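Local structure of uncharacterized protein (Bacteroides fragilis, 3NNG) at residues 41-55 with 142-154. The protein is of unknown function but contains a calcium-bound F5/8 type C (discoidin-like) domain, a fold that in relatives often binds carbohydrates or other ligands at the cell surface. The protein carries 1 engineered substitution. Residues are numbered along the deposited sequence; the frame is centred on the assembly and turned at random.
With CA (calcium ion), chain C.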
ATOM      1  N   LEU A  41     -10.784   0.744   2.875  1.00 12.65           N
ATOM      2  CA  LEU A  41     -11.144  -0.502   2.203  1.00 16.92           C
ATOM      3  C   LEU A  41      -9.921  -1.308   1.785  1.00 18.80           C
ATOM      4  O   LEU A  41     -10.034  -2.490   1.539  1.00 13.24           O
ATOM      5  CB  LEU A  41     -12.060  -0.255   1.000  1.00 19.09           C
ATOM      6  CG  LEU A  41     -13.412   0.394   1.322  1.00 12.74           C
ATOM      7  CD1 LEU A  41     -14.201   0.668   0.050  1.00 13.97           C
ATOM      8  CD2 LEU A  41     -14.245  -0.467   2.270  1.00 13.19           C
ATOM      9  N   ALA A  42      -8.750  -0.684   1.715  1.00 17.27           N
ATOM     10  CA  ALA A  42      -7.529  -1.442   1.423  1.00 16.83           C
ATOM     11  C   ALA A  42      -7.011  -2.282   2.601  1.00 18.85           C
ATOM     12  O   ALA A  42      -6.114  -3.116   2.425  1.00 18.84           O
ATOM     13  CB  ALA A  42      -6.426  -0.509   0.930  1.00 11.58           C
ATOM     14  N   ILE A  43      -7.542  -2.053   3.803  1.00 18.96           N
ATOM     15  CA  ILE A  43      -7.043  -2.770   4.981  1.00 20.28           C
ATOM     16  C   ILE A  43      -8.146  -3.477   5.779  1.00 25.27           C
ATOM     17  O   ILE A  43      -8.020  -3.648   6.989  1.00 22.90           O
ATOM     18  CB  ILE A  43      -6.247  -1.839   5.934  1.00 14.29           C
ATOM     19  CG1 ILE A  43      -7.121  -0.671   6.401  1.00 12.74           C
ATOM     20  CG2 ILE A  43      -4.967  -1.307   5.242  1.00 14.68           C
ATOM     21  CD1 ILE A  43      -6.681  -0.076   7.731  1.00 10.19           C
ATOM     22  N   ASP A  44      -9.221  -3.889   5.113  1.00 17.86           N
ATOM     23  CA  ASP A  44     -10.351  -4.485   5.836  1.00 11.95           C
ATOM     24  C   ASP A  44     -10.406  -6.012   5.753  1.00 14.96           C
ATOM     25  O   ASP A  44     -11.315  -6.634   6.298  1.00 20.44           O
ATOM     26  CB  ASP A  44     -11.685  -3.864   5.392  1.00 15.70           C
ATOM     27  CG  ASP A  44     -12.015  -4.155   3.939  1.00 21.48           C
ATOM     28  OD1 ASP A  44     -11.293  -4.963   3.320  1.00 19.28           O
ATOM     29  OD2 ASP A  44     -13.004  -3.584   3.424  1.00 17.35           O
ATOM     30  N   GLY A  45      -9.425  -6.609   5.081  1.00 15.77           N
ATOM     31  CA  GLY A  45      -9.319  -8.054   4.988  1.00 15.78           C
ATOM     32  C   GLY A  45     -10.114  -8.693   3.864  1.00 24.67           C
ATOM     33  O   GLY A  45     -10.120  -9.916   3.744  1.00 22.80           O
ATOM     34  N   GLU A  46     -10.771  -7.875   3.039  1.00 23.88           N
ATOM     35  CA  GLU A  46     -11.690  -8.382   2.023  1.00 20.12           C
ATOM     36  C   GLU A  46     -11.208  -8.095   0.591  1.00 24.11           C
ATOM     37  O   GLU A  46     -10.961  -6.950   0.240  1.00 13.26           O
ATOM     38  CB  GLU A  46     -13.071  -7.767   2.237  1.00 15.52           C
ATOM     39  CG  GLU A  46     -14.062  -8.021   1.100  1.00 21.25           C
ATOM     40  CD  GLU A  46     -14.331  -9.501   0.906  1.00 24.88           C
ATOM     41  OE1 GLU A  46     -14.197  -9.994  -0.237  1.00 18.36           O
ATOM     42  OE2 GLU A  46     -14.664 -10.171   1.902  1.00 27.51           O
ATOM     43  N   ILE A  47     -11.095  -9.116  -0.251  1.00 20.63           N
ATOM     44  CA  ILE A  47     -10.576  -8.893  -1.602  1.00 21.32           C
ATOM     45  C   ILE A  47     -11.542  -8.087  -2.473  1.00 24.92           C
ATOM     46  O   ILE A  47     -11.135  -7.372  -3.398  1.00 21.27           O
ATOM     47  CB  ILE A  47     -10.172 -10.222  -2.307  1.00 17.67           C
ATOM     48  CG1 ILE A  47      -9.410  -9.936  -3.604  1.00  9.78           C
ATOM     49  CG2 ILE A  47     -11.405 -11.132  -2.551  1.00 12.72           C
ATOM     50  CD1 ILE A  47      -7.937  -9.558  -3.407  1.00 13.21           C
ATOM     51  N   ASN A  48     -12.825  -8.166  -2.144  1.00 25.00           N
ATOM     52  CA  ASN A  48     -13.851  -7.563  -2.985  1.00 21.43           C
ATOM     53  C   ASN A  48     -14.180  -6.118  -2.664  1.00 25.09           C
ATOM     54  O   ASN A  48     -15.035  -5.520  -3.307  1.00 25.89           O
ATOM     55  CB  ASN A  48     -15.113  -8.421  -2.993  1.00 34.36           C
ATOM     56  CG  ASN A  48     -14.973  -9.625  -3.905  1.00 55.18           C
ATOM     57  OD1 ASN A  48     -14.679  -9.477  -5.095  1.00 57.34           O
ATOM     58  ND2 ASN A  48     -15.164 -10.825  -3.352  1.00 59.58           N
ATOM     59  N   THR A  49     -13.492  -5.548  -1.680  1.00 17.85           N
ATOM     60  CA  THR A  49     -13.601  -4.112  -1.445  1.00 14.09           C
ATOM     61  C   THR A  49     -12.235  -3.521  -1.732  1.00 18.83           C
ATOM     62  O   THR A  49     -11.213  -4.126  -1.423  1.00 20.35           O
ATOM     63  CB  THR A  49     -14.022  -3.805  -0.009  1.00 17.61           C
ATOM     64  OG1 THR A  49     -13.041  -4.334   0.885  1.00 20.03           O
ATOM     65  CG2 THR A  49     -15.395  -4.450   0.307  1.00 12.21           C
ATOM     66  N   THR A  50     -12.191  -2.347  -2.336  1.00 19.78           N
ATOM     67  CA  THR A  50     -10.901  -1.851  -2.755  1.00 13.75           C
ATOM     68  C   THR A  50     -10.798  -0.345  -2.631  1.00 15.91           C
ATOM     69  O   THR A  50     -11.800   0.379  -2.744  1.00 11.62           O
ATOM     70  CB  THR A  50     -10.629  -2.255  -4.219  1.00  9.84           C
ATOM     71  OG1 THR A  50      -9.321  -1.827  -4.609  1.00 18.96           O
ATOM     72  CG2 THR A  50     -11.667  -1.604  -5.116  1.00 15.90           C
ATOM     73  N   TRP A  51      -9.578   0.115  -2.367  1.00 13.63           N
ATOM     74  CA  TRP A  51      -9.226   1.507  -2.581  1.00 16.89           C
ATOM     75  C   TRP A  51      -9.037   1.702  -4.086  1.00 21.20           C
ATOM     76  O   TRP A  51      -8.441   0.867  -4.759  1.00 19.21           O
ATOM     77  CB  TRP A  51      -7.933   1.868  -1.833  1.00 10.35           C
ATOM     78  CG  TRP A  51      -7.436   3.233  -2.179  1.00 13.19           C
ATOM     79  CD1 TRP A  51      -8.093   4.413  -1.980  1.00 14.67           C
ATOM     80  CD2 TRP A  51      -6.178   3.573  -2.798  1.00 15.32           C
ATOM     81  NE1 TRP A  51      -7.322   5.465  -2.417  1.00 20.22           N
ATOM     82  CE2 TRP A  51      -6.152   4.981  -2.927  1.00 21.57           C
ATOM     83  CE3 TRP A  51      -5.081   2.825  -3.239  1.00 19.22           C
ATOM     84  CZ2 TRP A  51      -5.063   5.655  -3.500  1.00 17.42           C
ATOM     85  CZ3 TRP A  51      -4.003   3.500  -3.805  1.00 17.14           C
ATOM     86  CH2 TRP A  51      -4.003   4.899  -3.928  1.00 16.68           C
ATOM     87  N   PHE A  52      -9.558   2.792  -4.621  1.00 19.62           N
ATOM     88  CA  PHE A  52      -9.418   3.045  -6.047  1.00 19.08           C
ATOM     89  C   PHE A  52      -9.391   4.542  -6.246  1.00 20.50           C
ATOM     90  O   PHE A  52     -10.095   5.269  -5.554  1.00 21.43           O
ATOM     91  CB  PHE A  52     -10.559   2.402  -6.844  1.00 13.75           C
ATOM     92  CG  PHE A  52     -10.298   2.337  -8.328  1.00 22.50           C
ATOM     93  CD1 PHE A  52      -9.422   1.383  -8.852  1.00 16.66           C
ATOM     94  CD2 PHE A  52     -10.925   3.221  -9.200  1.00 15.28           C
ATOM     95  CE1 PHE A  52      -9.170   1.319 -10.238  1.00 19.58           C
ATOM     96  CE2 PHE A  52     -10.691   3.159 -10.592  1.00 20.71           C
ATOM     97  CZ  PHE A  52      -9.806   2.212 -11.108  1.00 17.53           C
ATOM     98  N   THR A  53      -8.576   5.009  -7.180  1.00 18.43           N
ATOM     99  CA  THR A  53      -8.399   6.442  -7.328  1.00 21.63           C
ATOM    100  C   THR A  53      -7.914   6.828  -8.721  1.00 25.82           C
ATOM    101  O   THR A  53      -7.684   5.972  -9.578  1.00 20.61           O
ATOM    102  CB  THR A  53      -7.361   6.929  -6.306  1.00 21.13           C
ATOM    103  OG1 THR A  53      -7.256   8.355  -6.339  1.00 23.61           O
ATOM    104  CG2 THR A  53      -6.015   6.301  -6.613  1.00 23.03           C
ATOM    105  N   TRP A  54      -7.773   8.132  -8.932  1.00 20.87           N
ATOM    106  CA  TRP A  54      -7.132   8.674 -10.119  1.00 23.04           C
ATOM    107  C   TRP A  54      -5.629   8.445 -10.035  1.00 22.94           C
ATOM    108  O   TRP A  54      -5.039   8.578  -8.955  1.00 18.57           O
ATOM    109  CB  TRP A  54      -7.386  10.180 -10.201  1.00 20.55           C
ATOM    110  CG  TRP A  54      -8.755  10.531 -10.662  1.00 25.95           C
ATOM    111  CD1 TRP A  54      -9.164  10.680 -11.955  1.00 29.11           C
ATOM    112  CD2 TRP A  54      -9.899  10.793  -9.845  1.00 20.13           C
ATOM    113  NE1 TRP A  54     -10.492  11.003 -11.996  1.00 25.72           N
ATOM    114  CE2 TRP A  54     -10.973  11.088 -10.713  1.00 27.27           C
ATOM    115  CE3 TRP A  54     -10.128  10.802  -8.464  1.00 23.75           C
ATOM    116  CZ2 TRP A  54     -12.256  11.389 -10.253  1.00 20.50           C
ATOM    117  CZ3 TRP A  54     -11.401  11.102  -8.003  1.00 23.57           C
ATOM    118  CH2 TRP A  54     -12.451  11.384  -8.896  1.00 22.42           C
ATOM    119  N   GLY A  55      -5.019   8.117 -11.175  1.00 17.39           N
ATOM    120  CA  GLY A  55      -3.576   7.962 -11.286  1.00 18.52           C
ATOM    121  C   GLY A  55      -2.883   9.313 -11.323  1.00 20.37           C
ATOM    122  O   GLY A  55      -3.552  10.336 -11.321  1.00 18.94           O
ATOM    123  N   CYS A 142       1.904   5.665  -6.001  1.00 10.40           N
ATOM    124  CA  CYS A 142       1.657   4.786  -7.132  1.00 13.99           C
ATOM    125  C   CYS A 142       2.036   5.497  -8.414  1.00 19.16           C
ATOM    126  O   CYS A 142       1.502   6.560  -8.715  1.00 14.95           O
ATOM    127  CB  CYS A 142       0.186   4.339  -7.154  1.00  5.95           C
ATOM    128  SG  CYS A 142      -0.242   3.473  -5.599  1.00 17.27           S
ATOM    129  N   LEU A 143       2.982   4.910  -9.140  1.00 17.56           N
ATOM    130  CA  LEU A 143       3.515   5.508 -10.362  1.00 27.67           C
ATOM    131  C   LEU A 143       2.748   5.086 -11.615  1.00 21.71           C
ATOM    132  O   LEU A 143       2.308   5.937 -12.389  1.00 20.12           O
ATOM    133  CB  LEU A 143       5.011   5.193 -10.507  1.00 19.57           C
ATOM    134  CG  LEU A 143       5.856   5.704  -9.335  1.00 21.80           C
ATOM    135  CD1 LEU A 143       7.313   5.254  -9.470  1.00 20.27           C
ATOM    136  CD2 LEU A 143       5.760   7.236  -9.202  1.00 17.49           C
ATOM    137  N   THR A 144       2.594   3.781 -11.828  1.00 15.38           N
ATOM    138  CA  THR A 144       1.783   3.319 -12.943  1.00 14.25           C
ATOM    139  C   THR A 144       0.856   2.198 -12.466  1.00 18.16           C
ATOM    140  O   THR A 144       1.185   1.496 -11.515  1.00 17.99           O
ATOM    141  CB  THR A 144       2.653   2.809 -14.130  1.00 21.97           C
ATOM    142  OG1 THR A 144       3.409   1.670 -13.707  1.00 24.04           O
ATOM    143  CG2 THR A 144       3.613   3.900 -14.636  1.00 19.92           C
ATOM    144  N   PRO A 145      -0.305   2.039 -13.123  1.00 15.81           N
ATOM    145  CA  PRO A 145      -0.718   2.892 -14.245  1.00 20.07           C
ATOM    146  C   PRO A 145      -0.985   4.323 -13.792  1.00 21.02           C
ATOM    147  O   PRO A 145      -1.273   4.532 -12.614  1.00 24.13           O
ATOM    148  CB  PRO A 145      -2.008   2.226 -14.747  1.00 25.96           C
ATOM    149  CG  PRO A 145      -2.482   1.387 -13.636  1.00 24.33           C
ATOM    150  CD  PRO A 145      -1.257   0.944 -12.881  1.00 19.96           C
ATOM    151  N   ASP A 146      -0.877   5.293 -14.704  1.00 18.17           N
ATOM    152  CA  ASP A 146      -1.037   6.701 -14.331  1.00 20.24           C
ATOM    153  C   ASP A 146      -2.417   7.292 -14.618  1.00 22.07           C
ATOM    154  O   ASP A 146      -2.652   8.481 -14.389  1.00 25.18           O
ATOM    155  CB  ASP A 146       0.079   7.584 -14.920  1.00 19.77           C
ATOM    156  CG  ASP A 146       0.062   7.651 -16.441  1.00 26.36           C
ATOM    157  OD1 ASP A 146      -0.940   7.260 -17.084  1.00 22.28           O
ATOM    158  OD2 ASP A 146       1.082   8.107 -16.996  1.00 32.91           O
ATOM    159  N   ASN A 147      -3.333   6.468 -15.111  1.00 19.25           N
ATOM    160  CA  ASN A 147      -4.687   6.956 -15.337  1.00 18.95           C
ATOM    161  C   ASN A 147      -5.605   6.672 -14.144  1.00 20.73           C
ATOM    162  O   ASN A 147      -6.215   7.590 -13.590  1.00 19.37           O
ATOM    163  CB  ASN A 147      -5.282   6.451 -16.663  1.00 17.77           C
ATOM    164  CG  ASN A 147      -5.210   4.934 -16.815  1.00 30.75           C
ATOM    165  OD1 ASN A 147      -4.533   4.238 -16.050  1.00 20.78           O
ATOM    166  ND2 ASN A 147      -5.919   4.414 -17.815  1.00 32.41           N
ATOM    167  N   TYR A 148      -5.696   5.403 -13.764  1.00 20.13           N
ATOM    168  CA  TYR A 148      -6.464   4.991 -12.595  1.00 22.30           C
ATOM    169  C   TYR A 148      -5.783   3.773 -12.004  1.00 21.90           C
ATOM    170  O   TYR A 148      -5.239   2.959 -12.739  1.00 23.77           O
ATOM    171  CB  TYR A 148      -7.904   4.644 -12.978  1.00 19.88           C
ATOM    172  CG  TYR A 148      -8.653   5.780 -13.658  1.00 21.18           C
ATOM    173  CD1 TYR A 148      -8.601   5.939 -15.037  1.00 24.92           C
ATOM    174  CD2 TYR A 148      -9.412   6.681 -12.921  1.00 14.78           C
ATOM    175  CE1 TYR A 148      -9.284   6.962 -15.669  1.00 29.08           C
ATOM    176  CE2 TYR A 148     -10.097   7.721 -13.541  1.00 22.23           C
ATOM    177  CZ  TYR A 148     -10.026   7.855 -14.918  1.00 34.69           C
ATOM    178  OH  TYR A 148     -10.692   8.876 -15.551  1.00 42.68           O
ATOM    179  N   THR A 149      -5.800   3.647 -10.680  1.00 20.10           N
ATOM    180  CA  THR A 149      -5.300   2.437 -10.046  1.00 15.75           C
ATOM    181  C   THR A 149      -5.790   2.348  -8.593  1.00 20.05           C
ATOM    182  O   THR A 149      -6.562   3.197  -8.126  1.00 16.47           O
ATOM    183  CB  THR A 149      -3.730   2.346 -10.149  1.00 21.85           C
ATOM    184  OG1 THR A 149      -3.276   1.035  -9.786  1.00 19.48           O
ATOM    185  CG2 THR A 149      -3.043   3.385  -9.257  1.00 16.68           C
ATOM    186  N   GLY A 150      -5.336   1.320  -7.884  1.00 19.89           N
ATOM    187  CA  GLY A 150      -5.697   1.128  -6.491  1.00 22.11           C
ATOM    188  C   GLY A 150      -5.300  -0.271  -6.066  1.00 20.90           C
ATOM    189  O   GLY A 150      -4.522  -0.922  -6.754  1.00 19.88           O
ATOM    190  N   PHE A 151      -5.834  -0.736  -4.942  1.00 14.66           N
ATOM    191  CA  PHE A 151      -5.600  -2.112  -4.516  1.00 12.13           C
ATOM    192  C   PHE A 151      -6.585  -2.513  -3.431  1.00 19.41           C
ATOM    193  O   PHE A 151      -7.066  -1.667  -2.683  1.00 16.79           O
ATOM    194  CB  PHE A 151      -4.146  -2.351  -4.081  1.00 10.54           C
ATOM    195  CG  PHE A 151      -3.564  -1.252  -3.215  1.00 16.87           C
ATOM    196  CD1 PHE A 151      -2.526  -0.458  -3.685  1.00 17.41           C
ATOM    197  CD2 PHE A 151      -4.031  -1.039  -1.921  1.00  6.91           C
ATOM    198  CE1 PHE A 151      -1.978   0.548  -2.892  1.00 19.80           C
ATOM    199  CE2 PHE A 151      -3.497  -0.047  -1.122  1.00  8.58           C
ATOM    200  CZ  PHE A 151      -2.465   0.764  -1.607  1.00 14.83           C
ATOM    201  N   ALA A 152      -6.903  -3.804  -3.373  1.00 15.09           N
ATOM    202  CA  ALA A 152      -7.989  -4.265  -2.523  1.00 16.91           C
ATOM    203  C   ALA A 152      -7.478  -4.554  -1.137  1.00 16.51           C
ATOM    204  O   ALA A 152      -8.187  -4.378  -0.161  1.00 11.79           O
ATOM    205  CB  ALA A 152      -8.651  -5.486  -3.112  1.00 17.98           C
ATOM    206  N   GLU A 153      -6.227  -4.979  -1.054  1.00 15.66           N
ATOM    207  CA  GLU A 153      -5.631  -5.314   0.223  1.00 13.06           C
ATOM    208  C   GLU A 153      -4.159  -4.976   0.205  1.00 16.37           C
ATOM    209  O   GLU A 153      -3.432  -5.432  -0.668  1.00 13.43           O
ATOM    210  CB  GLU A 153      -5.811  -6.809   0.499  1.00 18.20           C
ATOM    211  CG  GLU A 153      -7.205  -7.134   0.998  1.00 27.56           C
ATOM    212  CD  GLU A 153      -7.476  -6.465   2.338  1.00 28.84           C
ATOM    213  OE1 GLU A 153      -6.681  -6.676   3.274  1.00 32.36           O
ATOM    214  OE2 GLU A 153      -8.467  -5.728   2.454  1.00 23.42           O
ATOM    215  N   ILE A 154      -3.734  -4.167   1.170  1.00 17.42           N
ATOM    216  CA  ILE A 154      -2.321  -3.946   1.419  1.00 18.58           C
ATOM    217  C   ILE A 154      -1.972  -4.384   2.839  1.00 19.49           C
ATOM    218  O   ILE A 154      -2.768  -4.223   3.764  1.00 12.28           O
ATOM    219  CB  ILE A 154      -1.931  -2.481   1.254  1.00 21.77           C
ATOM    220  CG1 ILE A 154      -0.407  -2.346   1.350  1.00 15.28           C
ATOM    221  CG2 ILE A 154      -2.659  -1.601   2.305  1.00 10.00           C
ATOM    222  CD1 ILE A 154       0.105  -0.997   0.870  1.00 21.86           C
TER
HETATM  223 CA    CA C 402     -10.366  -4.755   0.882  1.00 22.95          CA
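Glu153 sets CG beside its own backbone N, opposite the carbonyl carbon (chi1 -79°), and a bend at chi2 folds its carboxylate back onto residues 44-46. Asp44 reaches the same point with CG held between its backbone N and carbonyl carbon (chi1 65°), and the two carboxylate planes end nearly parallel. Their oxygens Asp44 OD1 and Glu153 OE2, 3.1 Å apart, share the calcium ion. Backbone carbonyls of Leu41, Glu46, Thr49 and Ala152 complete the shell with Thr49 OG1, whose hydroxyl also donates to the syn lone pair of Asp44 OD2 over 2.6 Å. Asp44 OD1 further accepts from Glu46 N in an Asx turn, while Glu153 OE2 takes weak bonds from three successive amides, of which Gly45 N is closest at 2.9 Å. Glu153 OE1 is salt-bridged to Arg19. The backbone bond from Ile154 N to Ala42 O ties the two segments beyond the metal.

On the other side of the ion, strands 51-54 and 148-151 run antiparallel; Trp51 and Phe151 form one hydrogen-bonded pair, in which the bond from Phe151 N is weak, and Thr53 and Thr149 another. Gly150 lies close against Phe52, their CA atoms 4.2 Å apart. On one side of the sheet Trp51 CE3 sits over the Phe151 ring, offset toward its rim, with the planes inclined at 56°; Ala42 CB meets that ring's edge, 3.6 Å from Phe151 CE2, and Trp64 packs on both aromatics. At the far end the Trp54 and Tyr148 side chains lie alongside each other, Trp54 CD1 3.5 Å from Tyr148 CE2.

Seven oxygens around one ion join residues 41-49 to Ala152 and Glu153, just past residues 148-151, and the calcium probably offsets the mutual repulsion of two acidic groups and five other oxygen ligands, consistent with a structural role in this discoidin-like fold.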